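Local structure of peroxisomal acyl-coenzyme A oxidase 1 (1W07) at residues D5-E10 and A303-A308; V324-T329 and Q595-A600. The protein catalyses the FAD-dependent, oxygen-consuming desaturation of long- and medium-chain acyl-CoAs to 2-trans-enoyl-CoAs in peroxisomal beta-oxidation, releasing hydrogen peroxide. The protein carries 1 engineered substitution. All coordinates share one frame; numbering follows the deposited sequence.

How the contacts relate
Contact 1 packs the N-terminal segment 5-10 on the C-terminal end of helix 278-309; contact 2 sets 324-329, the lead-in to helix 328-363, against 595-600, which runs from helix 579-596 into helix 600-605. Their centres lie 11 Å apart, both on the same side of the chain's centre. All the residues that touch in contact 1 are buried and meet through carbon alone, whereas contact 2 is partly buried and pairs a salt bridge with apolar packing. The two are joined directly: E10 OE1 meets R597 NH1 at 2.9 Å in a salt bridge, and the backbones of S307 and I325 are probably hydrogen-bonded. Contact 2 alone includes residues lining the FAD pocket.

Contact 1: D5-E10 and A303-A308. With PT (platinum (II) ion), chain L.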
ATOM      1  N   ASP B   5      -4.331   2.388  32.611  1.00 22.19           N
ATOM      2  CA  ASP B   5      -4.587   1.547  31.449  1.00 21.48           C
ATOM      3  C   ASP B   5      -5.968   1.839  30.878  1.00 20.33           C
ATOM      4  O   ASP B   5      -6.971   1.319  31.375  1.00 15.28           O
ATOM      5  CB  ASP B   5      -4.498   0.067  31.835  1.00 20.65           C
ATOM      6  CG  ASP B   5      -4.748  -0.851  30.654  1.00 21.83           C
ATOM      7  OD1 ASP B   5      -4.904  -0.328  29.529  1.00 17.08           O
ATOM      8  OD2 ASP B   5      -4.791  -2.082  30.847  1.00 20.87           O
ATOM      9  N   HIS B   6      -6.025   2.663  29.831  1.00 19.95           N
ATOM     10  CA  HIS B   6      -7.301   3.020  29.208  1.00 19.56           C
ATOM     11  C   HIS B   6      -8.008   1.881  28.514  1.00 19.43           C
ATOM     12  O   HIS B   6      -9.167   2.013  28.123  1.00 18.01           O
ATOM     13  CB  HIS B   6      -7.097   4.147  28.206  1.00 21.81           C
ATOM     14  CG  HIS B   6      -6.510   5.374  28.817  1.00 26.56           C
ATOM     15  ND1 HIS B   6      -5.196   5.442  29.219  1.00 29.13           N
ATOM     16  CD2 HIS B   6      -7.063   6.567  29.132  1.00 29.80           C
ATOM     17  CE1 HIS B   6      -4.964   6.623  29.760  1.00 26.59           C
ATOM     18  NE2 HIS B   6      -6.082   7.324  29.720  1.00 34.95           N
ATOM     19  N   LEU B   7      -7.313   0.762  28.344  1.00 17.67           N
ATOM     20  CA  LEU B   7      -7.905  -0.400  27.692  1.00 18.84           C
ATOM     21  C   LEU B   7      -8.221  -1.471  28.733  1.00 16.91           C
ATOM     22  O   LEU B   7      -8.517  -2.614  28.387  1.00 14.56           O
ATOM     23  CB  LEU B   7      -6.937  -0.947  26.625  1.00 16.19           C
ATOM     24  CG  LEU B   7      -6.824  -0.112  25.337  1.00 21.82           C
ATOM     25  CD1 LEU B   7      -5.576  -0.507  24.502  1.00 16.31           C
ATOM     26  CD2 LEU B   7      -8.127  -0.286  24.538  1.00 18.62           C
ATOM     27  N   ALA B   8      -8.176  -1.090  30.010  1.00 17.11           N
ATOM     28  CA  ALA B   8      -8.432  -2.038  31.092  1.00 19.83           C
ATOM     29  C   ALA B   8      -9.746  -2.782  30.939  1.00 16.16           C
ATOM     30  O   ALA B   8      -9.788  -3.993  31.128  1.00 17.10           O
ATOM     31  CB  ALA B   8      -8.387  -1.341  32.448  1.00 20.45           C
ATOM     32  N   ASP B   9     -10.810  -2.059  30.609  0.50 15.42           N
ATOM     33  CA  ASP B   9     -12.120  -2.671  30.431  0.50 18.36           C
ATOM     34  C   ASP B   9     -12.114  -3.646  29.257  0.50 17.40           C
ATOM     35  O   ASP B   9     -12.706  -4.725  29.330  0.50 17.44           O
ATOM     36  CB  ASP B   9     -13.187  -1.591  30.211  0.50 21.37           C
ATOM     37  CG  ASP B   9     -14.580  -2.168  30.081  0.50 26.93           C
ATOM     38  OD1 ASP B   9     -14.979  -2.938  30.979  0.50 27.39           O
ATOM     39  OD2 ASP B   9     -15.278  -1.864  29.087  0.50 28.83           O
ATOM     40  N   GLU B  10     -11.440  -3.277  28.168  1.00 15.03           N
ATOM     41  CA  GLU B  10     -11.364  -4.151  26.994  1.00 16.98           C
ATOM     42  C   GLU B  10     -10.701  -5.472  27.375  1.00 17.01           C
ATOM     43  O   GLU B  10     -11.154  -6.544  26.989  1.00 15.60           O
ATOM     44  CB  GLU B  10     -10.559  -3.479  25.870  1.00 14.25           C
ATOM     45  CG  GLU B  10     -11.337  -2.426  25.108  1.00 15.94           C
ATOM     46  CD  GLU B  10     -12.602  -2.991  24.477  1.00 18.29           C
ATOM     47  OE1 GLU B  10     -12.546  -4.132  23.989  1.00 20.66           O
ATOM     48  OE2 GLU B  10     -13.644  -2.299  24.466  1.00 16.70           O
ATOM     49  N   ALA B 303      -3.604  -1.487  14.992  1.00 10.09           N
ATOM     50  CA  ALA B 303      -4.932  -1.120  14.537  1.00 11.43           C
ATOM     51  C   ALA B 303      -6.007  -1.592  15.501  1.00 13.70           C
ATOM     52  O   ALA B 303      -6.989  -0.869  15.727  1.00 15.43           O
ATOM     53  CB  ALA B 303      -5.186  -1.672  13.116  1.00  9.34           C
ATOM     54  N   THR B 304      -5.833  -2.772  16.103  1.00 11.78           N
ATOM     55  CA  THR B 304      -6.831  -3.281  17.052  1.00 12.85           C
ATOM     56  C   THR B 304      -6.911  -2.394  18.297  1.00 13.65           C
ATOM     57  O   THR B 304      -8.000  -2.000  18.712  1.00 11.27           O
ATOM     58  CB  THR B 304      -6.539  -4.773  17.466  1.00 10.65           C
ATOM     59  OG1 THR B 304      -6.597  -5.612  16.309  1.00 11.10           O
ATOM     60  CG2 THR B 304      -7.582  -5.267  18.456  1.00 10.28           C
ATOM     61  N   ARG B 305      -5.770  -2.060  18.892  1.00 13.02           N
ATOM     62  CA  ARG B 305      -5.801  -1.212  20.078  1.00 13.12           C
ATOM     63  C   ARG B 305      -6.344   0.170  19.739  1.00 13.47           C
ATOM     64  O   ARG B 305      -7.226   0.684  20.432  1.00 13.21           O
ATOM     65  CB  ARG B 305      -4.399  -1.112  20.696  1.00 12.78           C
ATOM     66  CG  ARG B 305      -3.900  -2.423  21.301  1.00 11.60           C
ATOM     67  CD  ARG B 305      -2.491  -2.275  21.848  1.00 11.69           C
ATOM     68  NE  ARG B 305      -2.064  -3.466  22.575  1.00  9.01           N
ATOM     69  CZ  ARG B 305      -0.809  -3.736  22.903  1.00 10.35           C
ATOM     70  NH1 ARG B 305      -0.525  -4.848  23.565  1.00 18.61           N
ATOM     71  NH2 ARG B 305       0.161  -2.902  22.561  1.00  6.72           N
ATOM     72  N   TYR B 306      -5.838   0.784  18.670  1.00 12.88           N
ATOM     73  CA  TYR B 306      -6.358   2.096  18.318  1.00 11.62           C
ATOM     74  C   TYR B 306      -7.857   2.059  18.003  1.00 12.39           C
ATOM     75  O   TYR B 306      -8.568   3.028  18.269  1.00 12.07           O
ATOM     76  CB  TYR B 306      -5.611   2.674  17.127  1.00 11.16           C
ATOM     77  CG  TYR B 306      -6.065   4.072  16.792  1.00 15.44           C
ATOM     78  CD1 TYR B 306      -5.789   5.139  17.652  1.00 11.43           C
ATOM     79  CD2 TYR B 306      -6.783   4.336  15.626  1.00 15.56           C
ATOM     80  CE1 TYR B 306      -6.214   6.430  17.352  1.00 14.86           C
ATOM     81  CE2 TYR B 306      -7.214   5.623  15.321  1.00 12.62           C
ATOM     82  CZ  TYR B 306      -6.927   6.662  16.183  1.00 14.92           C
ATOM     83  OH  TYR B 306      -7.354   7.933  15.874  1.00 15.23           O
ATOM     84  N   SER B 307      -8.338   0.958  17.427  1.00 12.30           N
ATOM     85  CA  SER B 307      -9.760   0.833  17.080  1.00 14.21           C
ATOM     86  C   SER B 307     -10.627   0.783  18.336  1.00 12.71           C
ATOM     87  O   SER B 307     -11.796   1.161  18.310  1.00 14.95           O
ATOM     88  CB  SER B 307     -10.013  -0.426  16.249  1.00 13.66           C
ATOM     89  OG  SER B 307      -9.412  -0.339  14.964  1.00 15.28           O
ATOM     90  N   ALA B 308     -10.045   0.306  19.426  1.00 14.02           N
ATOM     91  CA  ALA B 308     -10.751   0.210  20.700  1.00 15.12           C
ATOM     92  C   ALA B 308     -10.710   1.548  21.433  1.00 15.42           C
ATOM     93  O   ALA B 308     -11.573   1.838  22.263  1.00 16.38           O
ATOM     94  CB  ALA B 308     -10.128  -0.875  21.562  1.00 14.97           C
TER
HETATM   95 PT    PT L1663      -5.652   8.838  31.589  1.00144.33          PT
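L7 meets the helix with both branches of its isobutyl group: CD2 comes to 3.6 Å from CB of A308, while CD1 lies 4.0 Å from CB of R305, close to CG as well. The leucine and arginine side chains cross at about a right angle, which limits their touch to the start of the arginine chain. E10 adds its CG, 4.1 Å from CB of A308, so that this one methyl receives carbon from two residues. The E10 chain is bent at chi2 (-58°), so its carboxylate does not continue straight on from the CG that touches A308; the group finds its charged partners elsewhere, OE2 with K13 and OE1 with R597. R305, extended from CG to NE, leads its guanidinium away from L7, to a salt bridge with D605.

L7 is the N-cap residue of the short helix 8-12, and it is set by an Asx turn: its backbone N donates to OD1 of D5 at 2.9 Å, approaching from above the carboxylate plane, within a type I turn from D5 to A8. The partner is the last turns of helix 278-309, in the acyl-CoA oxidase C-alpha1 domain, where S307 OG is hydrogen-bonded to the FAD-binding Q330. On the outer side of the turn, NE2 of H6 binds a platinum ion at 2.4 Å, and ND1 is hydrogen-bonded to O of D622.

Contact 2: V324-T329 and Q595-A600; sequences VIDYKT and QVRPNA. With FAD (flavin-adenine dinucleotide), chain C.
The backbones stay apart, with D326 and R597 nearest at 7.3 Å between CA atoms, while residues 324-326 form a 3-10 turn in which N of Y327 donates to O of V324. R597 forms a side-on salt bridge with D326, NE (2.7 Å) and NH2 (2.9 Å) both donating to OD1, which lies only 5° out of the guanidinium plane; the carboxylate plane is turned 39° from it. CG2 of I325 covers one guanidinium face, 3.4 Å above the plane and off-centre. With CG1 anti to the backbone N (chi1 -165°), the other branch of I325 runs out to place CD1 3.8 Å from CB of A600. Were R597 cut back to alanine, D326 would probably lose this cationic partner, E10 one of its two (keeping K13), and CG2 of I325 its cover. The Y327 ring lies with one face over the FAD adenine, CE1 being 3.4 Å from C6A, and CG1 of V324 touches the ribose oxygen O4B. Residues 595-600 pack behind the 3-10 turn whose V324, with Y327 and T329, lines the adenosine end of the FAD pocket, a cofactor site shared with the second subunit.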
ATOM      1  N   VAL B 324     -14.750   2.622  17.258  1.00 12.05           N
ATOM      2  CA  VAL B 324     -14.828   2.206  15.866  1.00 13.26           C
ATOM      3  C   VAL B 324     -14.732   0.708  15.705  1.00 11.77           C
ATOM      4  O   VAL B 324     -15.282   0.149  14.756  1.00 12.10           O
ATOM      5  CB  VAL B 324     -13.766   2.915  14.966  1.00 14.57           C
ATOM      6  CG1 VAL B 324     -14.038   4.416  14.964  1.00 13.40           C
ATOM      7  CG2 VAL B 324     -12.350   2.589  15.426  1.00  9.56           C
ATOM      8  N   ILE B 325     -14.073   0.044  16.652  1.00 11.98           N
ATOM      9  CA  ILE B 325     -13.935  -1.405  16.579  1.00 12.29           C
ATOM     10  C   ILE B 325     -15.285  -2.126  16.705  1.00 14.38           C
ATOM     11  O   ILE B 325     -15.371  -3.330  16.447  1.00 14.88           O
ATOM     12  CB  ILE B 325     -12.967  -1.926  17.652  1.00 14.54           C
ATOM     13  CG1 ILE B 325     -12.554  -3.364  17.319  1.00 15.68           C
ATOM     14  CG2 ILE B 325     -13.613  -1.863  19.033  1.00 19.05           C
ATOM     15  CD1 ILE B 325     -11.405  -3.894  18.188  1.00 15.65           C
ATOM     16  N   ASP B 326     -16.328  -1.391  17.098  1.00 14.02           N
ATOM     17  CA  ASP B 326     -17.689  -1.933  17.235  1.00 15.03           C
ATOM     18  C   ASP B 326     -18.408  -1.992  15.867  1.00 16.10           C
ATOM     19  O   ASP B 326     -19.427  -2.657  15.729  1.00 17.46           O
ATOM     20  CB  ASP B 326     -18.545  -1.045  18.152  1.00 17.80           C
ATOM     21  CG  ASP B 326     -18.300  -1.275  19.639  1.00 20.41           C
ATOM     22  OD1 ASP B 326     -17.338  -1.981  20.014  1.00 19.42           O
ATOM     23  OD2 ASP B 326     -19.092  -0.722  20.437  1.00 23.14           O
ATOM     24  N   TYR B 327     -17.899  -1.271  14.871  1.00 15.25           N
ATOM     25  CA  TYR B 327     -18.527  -1.231  13.547  1.00 16.38           C
ATOM     26  C   TYR B 327     -18.164  -2.455  12.714  1.00 17.57           C
ATOM     27  O   TYR B 327     -16.990  -2.814  12.610  1.00 16.46           O
ATOM     28  CB  TYR B 327     -18.108   0.046  12.807  1.00 18.27           C
ATOM     29  CG  TYR B 327     -18.612   1.331  13.450  1.00 19.33           C
ATOM     30  CD1 TYR B 327     -17.775   2.443  13.580  1.00 16.81           C
ATOM     31  CD2 TYR B 327     -19.925   1.438  13.918  1.00 19.44           C
ATOM     32  CE1 TYR B 327     -18.230   3.625  14.163  1.00 15.43           C
ATOM     33  CE2 TYR B 327     -20.389   2.617  14.499  1.00 20.16           C
ATOM     34  CZ  TYR B 327     -19.534   3.705  14.624  1.00 20.51           C
ATOM     35  OH  TYR B 327     -19.973   4.845  15.262  1.00 16.49           O
ATOM     36  N   LYS B 328     -19.170  -3.097  12.116  1.00 16.33           N
ATOM     37  CA  LYS B 328     -18.959  -4.295  11.311  1.00 16.37           C
ATOM     38  C   LYS B 328     -17.975  -4.123  10.153  1.00 12.92           C
ATOM     39  O   LYS B 328     -17.270  -5.062   9.806  1.00 14.21           O
ATOM     40  CB  LYS B 328     -20.312  -4.848  10.824  1.00 16.22           C
ATOM     41  CG  LYS B 328     -21.007  -5.721  11.872  1.00 18.16           C
ATOM     42  CD  LYS B 328     -20.202  -6.999  12.113  1.00 15.39           C
ATOM     43  CE  LYS B 328     -20.724  -7.858  13.275  1.00 19.12           C
ATOM     44  NZ  LYS B 328     -20.435  -7.326  14.643  1.00 14.01           N
ATOM     45  N   THR B 329     -17.924  -2.934   9.557  1.00 14.46           N
ATOM     46  CA  THR B 329     -16.986  -2.646   8.472  1.00 13.71           C
ATOM     47  C   THR B 329     -15.554  -2.661   9.042  1.00 16.83           C
ATOM     48  O   THR B 329     -14.615  -3.143   8.403  1.00 17.84           O
ATOM     49  CB  THR B 329     -17.212  -1.264   7.892  1.00 15.86           C
ATOM     50  OG1 THR B 329     -17.330  -0.336   8.971  1.00 15.51           O
ATOM     51  CG2 THR B 329     -18.478  -1.223   7.017  1.00 18.99           C
ATOM     52  N   GLN B 595     -18.448 -12.473  17.975  1.00 15.20           N
ATOM     53  CA  GLN B 595     -17.874 -13.293  19.030  1.00 17.73           C
ATOM     54  C   GLN B 595     -16.430 -12.903  19.331  1.00 19.48           C
ATOM     55  O   GLN B 595     -15.987 -12.944  20.480  1.00 18.78           O
ATOM     56  CB  GLN B 595     -17.935 -14.771  18.646  1.00 20.47           C
ATOM     57  CG  GLN B 595     -19.338 -15.334  18.683  1.00 27.59           C
ATOM     58  CD  GLN B 595     -19.440 -16.715  18.078  1.00 30.10           C
ATOM     59  OE1 GLN B 595     -18.777 -17.650  18.521  1.00 35.27           O
ATOM     60  NE2 GLN B 595     -20.280 -16.850  17.060  1.00 33.38           N
ATOM     61  N   VAL B 596     -15.688 -12.513  18.301  1.00 18.84           N
ATOM     62  CA  VAL B 596     -14.290 -12.138  18.483  1.00 18.78           C
ATOM     63  C   VAL B 596     -14.124 -10.737  19.047  1.00 14.87           C
ATOM     64  O   VAL B 596     -13.140 -10.455  19.737  1.00 15.90           O
ATOM     65  CB  VAL B 596     -13.520 -12.271  17.145  1.00 19.16           C
ATOM     66  CG1 VAL B 596     -12.149 -11.579  17.228  1.00 20.05           C
ATOM     67  CG2 VAL B 596     -13.352 -13.740  16.830  1.00 20.19           C
ATOM     68  N   ARG B 597     -15.091  -9.868  18.764  1.00 15.66           N
ATOM     69  CA  ARG B 597     -15.055  -8.475  19.224  1.00 16.05           C
ATOM     70  C   ARG B 597     -14.573  -8.241  20.655  1.00 17.15           C
ATOM     71  O   ARG B 597     -13.661  -7.440  20.882  1.00 16.73           O
ATOM     72  CB  ARG B 597     -16.435  -7.834  19.045  1.00 17.37           C
ATOM     73  CG  ARG B 597     -16.655  -6.520  19.832  1.00 15.20           C
ATOM     74  CD  ARG B 597     -15.689  -5.427  19.429  1.00 18.43           C
ATOM     75  NE  ARG B 597     -15.878  -4.228  20.253  1.00 19.09           N
ATOM     76  CZ  ARG B 597     -15.188  -3.960  21.356  1.00 20.48           C
ATOM     77  NH1 ARG B 597     -14.245  -4.796  21.778  1.00 17.80           N
ATOM     78  NH2 ARG B 597     -15.436  -2.850  22.031  1.00 17.00           N
ATOM     79  N   PRO B 598     -15.189  -8.923  21.643  1.00 16.69           N
ATOM     80  CA  PRO B 598     -14.774  -8.734  23.032  1.00 15.57           C
ATOM     81  C   PRO B 598     -13.399  -9.307  23.346  1.00 15.93           C
ATOM     82  O   PRO B 598     -12.764  -8.936  24.341  1.00 16.85           O
ATOM     83  CB  PRO B 598     -15.910  -9.387  23.826  1.00 18.78           C
ATOM     84  CG  PRO B 598     -16.359 -10.504  22.914  1.00 20.85           C
ATOM     85  CD  PRO B 598     -16.338  -9.847  21.548  1.00 20.50           C
ATOM     86  N   ASN B 599     -12.935 -10.197  22.475  1.00 14.89           N
ATOM     87  CA  ASN B 599     -11.633 -10.825  22.638  1.00 15.77           C
ATOM     88  C   ASN B 599     -10.516 -10.152  21.856  1.00 13.74           C
ATOM     89  O   ASN B 599      -9.352 -10.475  22.065  1.00 14.20           O
ATOM     90  CB  ASN B 599     -11.720 -12.289  22.200  1.00 16.82           C
ATOM     91  CG  ASN B 599     -12.659 -13.080  23.061  1.00 18.47           C
ATOM     92  OD1 ASN B 599     -12.333 -13.421  24.194  1.00 16.55           O
ATOM     93  ND2 ASN B 599     -13.846 -13.358  22.539  1.00 15.19           N
ATOM     94  N   ALA B 600     -10.866  -9.206  20.981  1.00 14.44           N
ATOM     95  CA  ALA B 600      -9.893  -8.541  20.097  1.00 14.69           C
ATOM     96  C   ALA B 600      -8.624  -8.026  20.759  1.00 12.88           C
ATOM     97  O   ALA B 600      -7.523  -8.466  20.416  1.00 17.68           O
ATOM     98  CB  ALA B 600     -10.556  -7.395  19.302  1.00 15.66           C
TER
HETATM   99  PA  FAD C1660     -12.221   8.316  11.669  1.00 21.64           P
HETATM  100  O1A FAD C1660     -13.470   8.908  11.137  1.00 24.42           O
HETATM  101  O2A FAD C1660     -11.933   8.442  13.116  1.00 17.34           O
HETATM  102  O5B FAD C1660     -12.170   6.767  11.236  1.00 22.19           O
HETATM  103  C5B FAD C1660     -11.192   5.870  11.771  1.00 19.47           C
HETATM  104  C4B FAD C1660     -11.594   4.424  11.464  1.00 19.76           C
HETATM  105  O4B FAD C1660     -12.942   4.258  11.950  1.00 15.69           O
HETATM  106  C3B FAD C1660     -11.649   4.184   9.952  1.00 16.85           C
HETATM  107  O3B FAD C1660     -11.466   2.792   9.679  1.00 18.44           O
HETATM  108  C2B FAD C1660     -13.075   4.617   9.617  1.00 17.50           C
HETATM  109  O2B FAD C1660     -13.523   3.930   8.445  1.00 17.74           O
HETATM  110  C1B FAD C1660     -13.805   4.022  10.825  1.00 15.32           C
HETATM  111  N9A FAD C1660     -15.111   4.681  11.039  1.00 19.44           N
HETATM  112  C8A FAD C1660     -15.297   5.898  11.554  1.00 21.05           C
HETATM  113  N7A FAD C1660     -16.598   6.163  11.624  1.00 18.63           N
HETATM  114  C5A FAD C1660     -17.250   5.100  11.160  1.00 20.55           C
HETATM  115  C6A FAD C1660     -18.598   4.806  11.001  1.00 19.52           C
HETATM  116  N6A FAD C1660     -19.530   5.673  11.380  1.00 21.18           N
HETATM  117  N1A FAD C1660     -18.954   3.558  10.473  1.00 22.83           N
HETATM  118  C2A FAD C1660     -17.952   2.643  10.124  1.00 19.60           C
HETATM  119  N3A FAD C1660     -16.679   2.962  10.287  1.00 20.43           N
HETATM  120  C4A FAD C1660     -16.309   4.152  10.788  1.00 19.44           C
HETATM  121  N1  FAD C1660      -8.589  18.694   8.376  1.00 13.38           N
HETATM  122  C2  FAD C1660      -8.829  20.073   8.369  1.00 18.64           C
HETATM  123  O2  FAD C1660      -9.690  20.552   9.102  1.00 19.46           O
HETATM  124  N3  FAD C1660      -8.041  20.897   7.553  1.00 15.09           N
HETATM  125  C4  FAD C1660      -7.019  20.346   6.768  1.00 20.12           C
HETATM  126  O4  FAD C1660      -6.330  21.078   6.061  1.00 20.62           O
HETATM  127  C4X FAD C1660      -6.788  18.976   6.784  1.00 17.01           C
HETATM  128  N5  FAD C1660      -5.727  18.424   6.051  1.00 17.67           N
HETATM  129  C5X FAD C1660      -5.465  17.049   6.087  1.00 13.91           C
HETATM  130  C6  FAD C1660      -4.331  16.535   5.466  1.00  7.99           C
HETATM  131  C7  FAD C1660      -3.990  15.194   5.636  1.00 13.11           C
HETATM  132  C7M FAD C1660      -2.711  14.665   4.982  1.00 10.62           C
HETATM  133  C8  FAD C1660      -4.792  14.363   6.419  1.00 13.47           C
HETATM  134  C8M FAD C1660      -4.423  12.896   6.666  1.00 11.11           C
HETATM  135  C9  FAD C1660      -5.935  14.878   7.022  1.00 14.89           C
HETATM  136  C9A FAD C1660      -6.279  16.221   6.863  1.00 12.03           C
HETATM  137  N10 FAD C1660      -7.371  16.764   7.551  1.00 14.57           N
HETATM  138  C10 FAD C1660      -7.574  18.150   7.580  1.00 16.03           C
HETATM  139  C1' FAD C1660      -8.278  15.891   8.335  1.00 16.49           C
HETATM  140  C2' FAD C1660      -9.193  15.140   7.360  1.00 17.93           C
HETATM  141  O2' FAD C1660      -9.835  16.078   6.490  1.00 22.28           O
HETATM  142  C3' FAD C1660     -10.266  14.275   8.029  1.00 22.00           C
HETATM  143  O3' FAD C1660     -11.067  15.079   8.902  1.00 26.03           O
HETATM  144  C4' FAD C1660      -9.671  13.111   8.825  1.00 20.10           C
HETATM  145  O4' FAD C1660      -8.585  12.504   8.121  1.00 19.62           O
HETATM  146  C5' FAD C1660     -10.751  12.062   9.089  1.00 20.94           C
HETATM  147  O5' FAD C1660     -10.147  10.876   9.605  1.00 24.70           O
HETATM  148  P   FAD C1660     -10.417  10.397  11.115  1.00 22.99           P
HETATM  149  O1P FAD C1660      -9.105  10.327  11.796  1.00 24.21           O
HETATM  150  O2P FAD C1660     -11.482  11.236  11.706  1.00 22.72           O
HETATM  151  O3P FAD C1660     -10.961   8.905  10.860  1.00 23.70           O